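Local coordinates for protein 2-keto acid:ferredoxin oxidoreductase subunit alpha (Pyrococcus furiosus, PDB 4WBX) that probably catalyses the oxidative decarboxylation of 2-oxoglutarate with coenzyme A to succinyl-CoA and carbon dioxide, passing the electrons to ferredoxin, at residues G18-I23 and R195-N200; R31-A36 and D165-A170; M351-L356 and L372-G377. One frame throughout, in Å; residues are numbered along the deposited sequence.

In the fold
Interactions 1 and 2 are neighbours in the thiamine diphosphate-binding domain, with centres about 13 Å apart. Strand 19-23 runs on into helix 25-36, so the same part of the chain serves both. They touch directly: Asp21 OD2 forms a salt bridge with Arg31 NH1 at 3.2 Å, and Ile198 CG2 packs on Leu35 CD1. Along the chain, interaction 2 is nested inside the loop closed by interaction 1. Interaction 3 belongs to core domain II. Its centre lies about 33 Å from that of interaction 1 and about 29 Å from that of interaction 2, across the chain's centre from the latter. It also borders the second subunit.

Interaction 1: G18-I23 and R195-N200; sequences GEPDFI and RVYIPN
This is a two-stranded antiparallel ribbon that joins residues just before helix 25-36 to the strand after helix 187-191. The short axes run at 146° to each other. Asp21 and Val196 form a hydrogen-bonded pair, with Val196 N to Asp21 O at 2.9 Å and nearly straight. Glu19 and Ile198 form the next such pair; here Ile198 N sits above the plane of the Glu19 carbonyl.

Pro20, Phe22, Arg195 and Tyr197 share the outer face. Arg195 CB lies over one face of the Phe22 ring, 3.9 Å from its centroid, in a CH-pi contact. The Arg195 chain then runs extended alongside Pro20. Its NH2 comes within 3.3 Å of Pro20 CG. Pro20 CD meets Tyr197 CD1 at an oblique angle.

On the inner side Ile23 crosses Val196 at about a right angle, with Ile23 CG1 3.7 Å from Val196 CG2. Ile23 CG1 stands between the backbone N and the carbonyl carbon (chi1 43°), which carries CD1 on to Ile198 CD1 at 4.0 Å. Replacing Ile23 by an alanine would probably open a gap between Val196 and Ile198 and leave their methyl groups without this packing partner. Ile23 and Ile198 also pack on Arg31 of helix 25-36, and Val196 packs on Phe164 of helix 160-176.

At the other end Gly18 N makes a weak bond to Ile198 O, which also accepts from Glu19 N at 3.0 Å. Gly18 has a positive phi of 68°, and a beta carbon there would run into Asn200 OD1. Two residues facing Ile198 in this way make a G1 beta bulge.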
loop_
_atom_site.group_PDB
_atom_site.type_symbol
_atom_site.label_atom_id
_atom_site.label_comp_id
_atom_site.label_asym_id
_atom_site.label_seq_id
_atom_site.Cartn_x
_atom_site.Cartn_y
_atom_site.Cartn_z
ATOM N N GLY A 18 -5.755 -6.883 40.513
ATOM C CA GLY A 18 -5.383 -7.380 41.823
ATOM C C GLY A 18 -6.113 -8.649 42.207
ATOM O O GLY A 18 -6.344 -8.884 43.389
ATOM N N GLU A 19 -6.458 -9.471 41.222
ATOM C CA GLU A 19 -7.186 -10.699 41.495
ATOM C C GLU A 19 -7.172 -11.650 40.311
ATOM O O GLU A 19 -7.084 -11.217 39.169
ATOM C CB GLU A 19 -8.634 -10.372 41.881
ATOM C CG GLU A 19 -9.456 -9.740 40.773
ATOM C CD GLU A 19 -10.679 -8.996 41.305
ATOM O OE1 GLU A 19 -11.086 -9.279 42.453
ATOM O OE2 GLU A 19 -11.210 -8.119 40.586
ATOM N N PRO A 20 -7.264 -12.956 40.584
ATOM C CA PRO A 20 -7.439 -13.937 39.512
ATOM C C PRO A 20 -8.683 -13.621 38.711
ATOM O O PRO A 20 -9.618 -13.047 39.257
ATOM C CB PRO A 20 -7.603 -15.253 40.259
ATOM C CG PRO A 20 -6.923 -15.035 41.558
ATOM C CD PRO A 20 -7.093 -13.592 41.899
ATOM N N ASP A 21 -8.674 -13.951 37.428
ATOM C CA ASP A 21 -9.867 -13.875 36.600
ATOM C C ASP A 21 -9.673 -14.913 35.504
ATOM O O ASP A 21 -8.607 -15.506 35.391
ATOM C CB ASP A 21 -10.085 -12.468 36.036
ATOM C CG ASP A 21 -11.409 -12.332 35.269
ATOM O OD1 ASP A 21 -11.976 -13.364 34.846
ATOM O OD2 ASP A 21 -11.893 -11.196 35.060
ATOM N N PHE A 22 -10.708 -15.163 34.722
ATOM C CA PHE A 22 -10.645 -16.159 33.670
ATOM C C PHE A 22 -10.936 -15.472 32.357
ATOM O O PHE A 22 -12.086 -15.105 32.085
ATOM C CB PHE A 22 -11.645 -17.295 33.912
ATOM C CG PHE A 22 -11.060 -18.492 34.628
ATOM C CD1 PHE A 22 -10.608 -19.590 33.910
ATOM C CD2 PHE A 22 -10.990 -18.530 36.018
ATOM C CE1 PHE A 22 -10.079 -20.695 34.563
ATOM C CE2 PHE A 22 -10.468 -19.637 36.678
ATOM C CZ PHE A 22 -10.010 -20.717 35.952
ATOM N N ILE A 23 -9.898 -15.289 31.545
ATOM C CA ILE A 23 -10.041 -14.521 30.314
ATOM C C ILE A 23 -9.472 -15.257 29.120
ATOM O O ILE A 23 -8.785 -16.267 29.266
ATOM C CB ILE A 23 -9.372 -13.142 30.440
ATOM C CG1 ILE A 23 -8.030 -13.263 31.137
ATOM C CG2 ILE A 23 -10.249 -12.222 31.266
ATOM C CD1 ILE A 23 -7.461 -11.930 31.568
ATOM N N ARG A 195 -6.946 -19.202 33.361
ATOM C CA ARG A 195 -6.830 -18.405 34.568
ATOM C C ARG A 195 -5.654 -17.471 34.468
ATOM O O ARG A 195 -4.527 -17.909 34.205
ATOM C CB ARG A 195 -6.671 -19.290 35.806
ATOM C CG ARG A 195 -6.365 -18.513 37.089
ATOM C CD ARG A 195 -5.992 -19.446 38.233
ATOM N NE ARG A 195 -5.924 -18.730 39.505
ATOM C CZ ARG A 195 -4.813 -18.196 40.015
ATOM N NH1 ARG A 195 -3.659 -18.301 39.366
ATOM N NH2 ARG A 195 -4.851 -17.560 41.183
ATOM N N VAL A 196 -5.925 -16.188 34.693
ATOM C CA VAL A 196 -4.899 -15.153 34.713
ATOM C C VAL A 196 -4.932 -14.414 36.047
ATOM O O VAL A 196 -5.962 -13.859 36.429
ATOM C CB VAL A 196 -5.089 -14.118 33.551
ATOM C CG1 VAL A 196 -4.230 -12.861 33.772
ATOM C CG2 VAL A 196 -4.790 -14.748 32.207
ATOM N N TYR A 197 -3.821 -14.403 36.769
ATOM C CA TYR A 197 -3.739 -13.506 37.907
ATOM C C TYR A 197 -3.329 -12.125 37.409
ATOM O O TYR A 197 -2.210 -11.938 36.935
ATOM C CB TYR A 197 -2.757 -14.013 38.969
ATOM C CG TYR A 197 -2.628 -13.073 40.162
ATOM C CD1 TYR A 197 -3.405 -13.245 41.302
ATOM C CD2 TYR A 197 -1.735 -12.008 40.143
ATOM C CE1 TYR A 197 -3.291 -12.379 42.393
ATOM C CE2 TYR A 197 -1.615 -11.143 41.225
ATOM C CZ TYR A 197 -2.394 -11.333 42.345
ATOM O OH TYR A 197 -2.265 -10.465 43.412
ATOM N N ILE A 198 -4.235 -11.162 37.511
ATOM C CA ILE A 198 -3.926 -9.781 37.160
ATOM C C ILE A 198 -3.532 -8.981 38.384
ATOM O O ILE A 198 -4.361 -8.741 39.244
ATOM C CB ILE A 198 -5.119 -9.106 36.516
ATOM C CG1 ILE A 198 -5.513 -9.861 35.249
ATOM C CG2 ILE A 198 -4.816 -7.636 36.250
ATOM C CD1 ILE A 198 -6.887 -9.512 34.747
ATOM N N PRO A 199 -2.261 -8.572 38.479
ATOM C CA PRO A 199 -1.816 -7.816 39.660
ATOM C C PRO A 199 -2.425 -6.421 39.774
ATOM O O PRO A 199 -3.024 -5.922 38.812
ATOM C CB PRO A 199 -0.301 -7.724 39.455
ATOM C CG PRO A 199 0.024 -8.906 38.607
ATOM C CD PRO A 199 -1.122 -9.000 37.649
ATOM N N ASN A 200 -2.286 -5.798 40.940
ATOM C CA ASN A 200 -2.695 -4.407 41.058
ATOM C C ASN A 200 -1.623 -3.547 40.435
ATOM O O ASN A 200 -0.449 -3.893 40.496
ATOM C CB ASN A 200 -2.943 -4.006 42.522
ATOM C CG ASN A 200 -4.431 -3.767 42.832
ATOM O OD1 ASN A 200 -5.319 -4.354 42.207
ATOM N ND2 ASN A 200 -4.698 -2.884 43.792
#

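Interaction 2: R31-A36 and D165-A170; sequences RAAILA and DFTIRA
Ala32, Ala33 and Ala36 meet Thr167 and Ile168 without any ring or other flat side chain between them. The flat group that is touched is the peptide joining Ala32 to Ala33. Thr167 CG2 lies over one face of it, above Ala33 N at 3.6 Å. Ile168 CD1 comes from the same side, toward the oxygen end, and is 3.0 Å from Ala32 O. That is tight for a methyl group and a carbonyl oxygen. The oxygen also accepts the helical bond from Ala36 N.

In Ile168, CG1 lies anti to the carbonyl carbon, beside the backbone N (chi1 -60°), and a bend at chi2 (-56°) carries CD1 to Ala32 O. CD1 then lies between two methyl groups one helical turn apart, 3.8 Å from Ala32 CB and 3.9 Å from Ala36 CB. Ala32 CB also touches Thr167 CB at 3.7 Å.

These are neighbouring helices of an alpha/beta domain of the thiamine diphosphate-binding fold, whose six parallel strands have the order 2-1-3-4-6-5. Helix 25-36 precedes strand 40-43, and helix 160-176 leads into strand 180-186. The alanine face lets the segment axes come within 8.1 Å, at 36° between their directions. No hydrogen bond crosses between the segments. The Thr167 hydroxyl bonds instead to Ala163 O of its own helix, which leaves the methyl to do the packing. Thr167 rests on Leu183 of strand 180-186. Phe164 packs on Ala32 and Leu35, while Phe171 packs on Ala33 and Ala36.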
loop_
_atom_site.group_PDB
_atom_site.type_symbol
_atom_site.label_atom_id
_atom_site.label_comp_id
_atom_site.label_asym_id
_atom_site.label_seq_id
_atom_site.Cartn_x
_atom_site.Cartn_y
_atom_site.Cartn_z
ATOM N N ARG A 31 -5.756 -6.337 28.180
ATOM C CA ARG A 31 -5.666 -5.846 29.554
ATOM C C ARG A 31 -4.229 -5.516 29.913
ATOM O O ARG A 31 -3.951 -4.413 30.397
ATOM C CB ARG A 31 -6.223 -6.859 30.545
ATOM C CG ARG A 31 -7.706 -6.757 30.722
ATOM C CD ARG A 31 -8.190 -7.774 31.743
ATOM N NE ARG A 31 -9.600 -8.121 31.549
ATOM C CZ ARG A 31 -10.298 -8.889 32.379
ATOM N NH1 ARG A 31 -9.725 -9.385 33.467
ATOM N NH2 ARG A 31 -11.569 -9.163 32.122
ATOM N N ALA A 32 -3.329 -6.472 29.686
ATOM C CA ALA A 32 -1.901 -6.269 29.940
ATOM C C ALA A 32 -1.354 -4.978 29.291
ATOM O O ALA A 32 -0.650 -4.185 29.934
ATOM C CB ALA A 32 -1.119 -7.463 29.457
ATOM N N ALA A 33 -1.684 -4.758 28.023
ATOM C CA ALA A 33 -1.197 -3.567 27.355
ATOM C C ALA A 33 -1.580 -2.328 28.137
ATOM O O ALA A 33 -0.729 -1.499 28.442
ATOM C CB ALA A 33 -1.725 -3.484 25.961
ATOM N N ILE A 34 -2.852 -2.221 28.492
ATOM C CA ILE A 34 -3.343 -1.017 29.147
ATOM C C ILE A 34 -2.649 -0.769 30.495
ATOM O O ILE A 34 -2.255 0.361 30.801
ATOM C CB ILE A 34 -4.866 -1.088 29.302
ATOM C CG1 ILE A 34 -5.497 -0.836 27.932
ATOM C CG2 ILE A 34 -5.373 -0.058 30.299
ATOM C CD1 ILE A 34 -6.975 -0.890 27.944
ATOM N N LEU A 35 -2.452 -1.824 31.272
ATOM C CA LEU A 35 -1.752 -1.703 32.542
ATOM C C LEU A 35 -0.289 -1.310 32.337
ATOM O O LEU A 35 0.323 -0.693 33.213
ATOM C CB LEU A 35 -1.843 -3.016 33.330
ATOM C CG LEU A 35 -3.178 -3.299 34.038
ATOM C CD1 LEU A 35 -3.206 -4.696 34.667
ATOM C CD2 LEU A 35 -3.440 -2.245 35.095
ATOM N N ALA A 36 0.262 -1.667 31.174
ATOM C CA ALA A 36 1.658 -1.358 30.844
ATOM C C ALA A 36 1.860 0.120 30.508
ATOM O O ALA A 36 2.952 0.658 30.665
ATOM C CB ALA A 36 2.134 -2.222 29.684
ATOM N N ASP A 165 1.495 -11.686 30.577
ATOM C CA ASP A 165 2.772 -11.301 31.149
ATOM C C ASP A 165 3.747 -10.843 30.087
ATOM O O ASP A 165 4.518 -9.900 30.311
ATOM C CB ASP A 165 3.385 -12.459 31.935
ATOM C CG ASP A 165 2.527 -12.896 33.118
ATOM O OD1 ASP A 165 1.517 -12.226 33.444
ATOM O OD2 ASP A 165 2.880 -13.929 33.724
ATOM N N PHE A 166 3.734 -11.511 28.936
ATOM C CA PHE A 166 4.719 -11.175 27.913
ATOM C C PHE A 166 4.377 -9.822 27.307
ATOM O O PHE A 166 5.277 -9.061 26.964
ATOM C CB PHE A 166 4.809 -12.246 26.816
ATOM C CG PHE A 166 5.426 -13.546 27.280
ATOM C CD1 PHE A 166 5.886 -13.686 28.586
ATOM C CD2 PHE A 166 5.548 -14.626 26.407
ATOM C CE1 PHE A 166 6.447 -14.873 29.022
ATOM C CE2 PHE A 166 6.114 -15.824 26.835
ATOM C CZ PHE A 166 6.561 -15.947 28.148
ATOM N N THR A 167 3.083 -9.523 27.194
ATOM C CA THR A 167 2.659 -8.226 26.702
ATOM C C THR A 167 3.211 -7.139 27.589
ATOM O O THR A 167 3.729 -6.144 27.091
ATOM C CB THR A 167 1.153 -8.085 26.642
ATOM O OG1 THR A 167 0.652 -8.963 25.641
ATOM C CG2 THR A 167 0.791 -6.664 26.256
ATOM N N ILE A 168 3.123 -7.330 28.901
ATOM C CA ILE A 168 3.803 -6.418 29.805
ATOM C C ILE A 168 5.294 -6.362 29.460
ATOM O O ILE A 168 5.879 -5.282 29.351
ATOM C CB ILE A 168 3.671 -6.829 31.272
ATOM C CG1 ILE A 168 2.208 -6.878 31.685
ATOM C CG2 ILE A 168 4.413 -5.858 32.150
ATOM C CD1 ILE A 168 1.516 -5.639 31.452
ATOM N N ARG A 169 5.908 -7.531 29.299
ATOM C CA ARG A 169 7.358 -7.584 29.135
ATOM C C ARG A 169 7.726 -6.921 27.811
ATOM O O ARG A 169 8.668 -6.141 27.745
ATOM C CB ARG A 169 7.875 -9.032 29.218
ATOM C CG ARG A 169 9.396 -9.156 29.178
ATOM C CD ARG A 169 9.873 -10.458 29.786
ATOM N NE ARG A 169 11.003 -11.068 29.083
ATOM C CZ ARG A 169 12.291 -10.830 29.334
ATOM N NH1 ARG A 169 12.655 -9.947 30.263
ATOM N NH2 ARG A 169 13.228 -11.468 28.636
ATOM N N ALA A 170 6.944 -7.207 26.779
ATOM C CA ALA A 170 7.107 -6.555 25.488
ATOM C C ALA A 170 7.152 -5.030 25.638
ATOM O O ALA A 170 8.108 -4.400 25.226
ATOM C CB ALA A 170 5.989 -6.966 24.542
#

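Interaction 3: M351-L356 and L372-G377; sequences MNLGQL and LISKIG
The backbone of Met351-Gly354 passes over Leu372-Ile376 in a roughly opposed direction, 134° apart. The first segment is the loop between strand 345-350 and helix 356-363. The second holds the end of strand 369-374, which is parallel to 345-350, so the contact lies at one end of a beta-alpha-beta unit in core domain II. The loop folds as an Asx turn: Asn352 OD1 accepts from Gly354 N, a bond modelled very short at 2.5 Å.

No regular hydrogen bond crosses between the segments. Met351 CA makes a CA-H...O contact of 3.0 Å with Lys375 O, and Met351 CB also lies near that oxygen.

Leu372 has CG roughly anti to its backbone N (chi1 154°), and this brings CD2 up to the loop. There CD2 meets Leu353 O at 3.6 Å and Gly354 N at 3.7 Å. Leu353 CD2 reaches back to Ser374 OG at 3.9 Å. Lys375 CB points away from the loop, and its NZ forms a salt bridge with Glu385.

The loop is also an interface. Leu353 N bonds to Asp149 of the second subunit, and Ile376 packs on Ile267 of that subunit. Beside the turn, Ile376 CG2 sits 3.4 Å from Asn352 N, and Ser374 CB lies 3.2 Å from Asn352 O.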
loop_
_atom_site.group_PDB
_atom_site.type_symbol
_atom_site.label_atom_id
_atom_site.label_comp_id
_atom_site.label_asym_id
_atom_site.label_seq_id
_atom_site.Cartn_x
_atom_site.Cartn_y
_atom_site.Cartn_z
ATOM N N MET A 351 3.840 -26.469 14.563
ATOM C CA MET A 351 2.789 -26.440 13.554
ATOM C C MET A 351 3.253 -25.677 12.277
ATOM O O MET A 351 2.708 -24.633 11.913
ATOM C CB MET A 351 1.519 -25.831 14.138
ATOM C CG MET A 351 0.979 -26.556 15.377
ATOM S SD MET A 351 -0.529 -25.770 15.980
ATOM C CE MET A 351 -1.648 -26.158 14.633
ATOM N N ASN A 352 4.284 -26.215 11.628
ATOM C CA ASN A 352 4.851 -25.672 10.403
ATOM C C ASN A 352 5.645 -26.785 9.707
ATOM O O ASN A 352 5.508 -27.957 10.071
ATOM C CB ASN A 352 5.720 -24.464 10.709
ATOM C CG ASN A 352 6.876 -24.795 11.621
ATOM O OD1 ASN A 352 7.556 -25.802 11.433
ATOM N ND2 ASN A 352 7.119 -23.938 12.614
ATOM N N LEU A 353 6.487 -26.457 8.732
ATOM C CA LEU A 353 7.309 -27.502 8.122
ATOM C C LEU A 353 8.756 -27.377 8.517
ATOM O O LEU A 353 9.627 -27.905 7.845
ATOM C CB LEU A 353 7.179 -27.504 6.603
ATOM C CG LEU A 353 5.779 -27.971 6.193
ATOM C CD1 LEU A 353 5.546 -28.000 4.680
ATOM C CD2 LEU A 353 5.519 -29.332 6.785
ATOM N N GLY A 354 9.012 -26.698 9.624
ATOM C CA GLY A 354 10.352 -26.622 10.168
ATOM C C GLY A 354 10.853 -25.196 10.177
ATOM O O GLY A 354 11.182 -24.642 9.127
ATOM N N GLN A 355 10.903 -24.593 11.359
ATOM C CA GLN A 355 11.355 -23.223 11.498
ATOM C C GLN A 355 12.050 -23.119 12.825
ATOM O O GLN A 355 13.213 -22.749 12.894
ATOM C CB GLN A 355 10.187 -22.218 11.423
ATOM C CG GLN A 355 9.374 -22.274 10.132
ATOM C CD GLN A 355 8.191 -21.319 10.110
ATOM O OE1 GLN A 355 8.043 -20.444 10.977
ATOM N NE2 GLN A 355 7.335 -21.487 9.108
ATOM N N LEU A 356 11.316 -23.429 13.890
ATOM C CA LEU A 356 11.922 -23.563 15.203
ATOM C C LEU A 356 13.001 -24.646 15.123
ATOM O O LEU A 356 14.086 -24.499 15.682
ATOM C CB LEU A 356 10.873 -23.915 16.257
ATOM C CG LEU A 356 11.488 -24.103 17.638
ATOM C CD1 LEU A 356 12.415 -22.915 17.946
ATOM C CD2 LEU A 356 10.403 -24.279 18.701
ATOM N N LEU A 372 11.944 -33.105 13.782
ATOM C CA LEU A 372 10.748 -32.266 13.804
ATOM C C LEU A 372 9.473 -33.105 13.752
ATOM O O LEU A 372 9.362 -34.022 12.936
ATOM C CB LEU A 372 10.776 -31.265 12.629
ATOM C CG LEU A 372 9.443 -30.716 12.068
ATOM C CD1 LEU A 372 8.854 -29.599 12.927
ATOM C CD2 LEU A 372 9.585 -30.237 10.617
ATOM N N ILE A 373 8.512 -32.802 14.623
ATOM C CA ILE A 373 7.202 -33.429 14.512
ATOM C C ILE A 373 6.233 -32.388 13.971
ATOM O O ILE A 373 5.682 -31.561 14.710
ATOM C CB ILE A 373 6.676 -33.986 15.847
ATOM C CG1 ILE A 373 7.736 -34.832 16.544
ATOM C CG2 ILE A 373 5.438 -34.809 15.606
ATOM C CD1 ILE A 373 7.658 -34.742 18.058
ATOM N N SER A 374 6.033 -32.428 12.663
ATOM C CA SER A 374 5.308 -31.372 12.010
ATOM C C SER A 374 3.869 -31.749 11.866
ATOM O O SER A 374 3.544 -32.726 11.193
ATOM C CB SER A 374 5.888 -31.085 10.629
ATOM O OG SER A 374 5.307 -31.954 9.672
ATOM N N LYS A 375 2.983 -30.985 12.477
ATOM C CA LYS A 375 1.623 -31.095 12.016
ATOM C C LYS A 375 1.170 -29.736 11.554
ATOM O O LYS A 375 1.470 -28.729 12.186
ATOM C CB LYS A 375 0.680 -31.633 13.080
ATOM C CG LYS A 375 -0.729 -31.764 12.518
ATOM C CD LYS A 375 -1.724 -32.225 13.528
ATOM C CE LYS A 375 -1.035 -32.866 14.688
ATOM N NZ LYS A 375 -1.870 -32.643 15.875
ATOM N N ILE A 376 0.465 -29.721 10.431
ATOM C CA ILE A 376 -0.081 -28.500 9.866
ATOM C C ILE A 376 -1.461 -28.834 9.317
ATOM O O ILE A 376 -1.754 -29.987 9.013
ATOM C CB ILE A 376 0.820 -27.916 8.744
ATOM C CG1 ILE A 376 1.000 -28.931 7.618
ATOM C CG2 ILE A 376 2.195 -27.541 9.277
ATOM C CD1 ILE A 376 0.663 -28.390 6.270
ATOM N N GLY A 377 -2.315 -27.830 9.198
ATOM C CA GLY A 377 -3.616 -28.044 8.604
ATOM C C GLY A 377 -4.769 -27.940 9.581
ATOM O O GLY A 377 -5.896 -28.307 9.245
#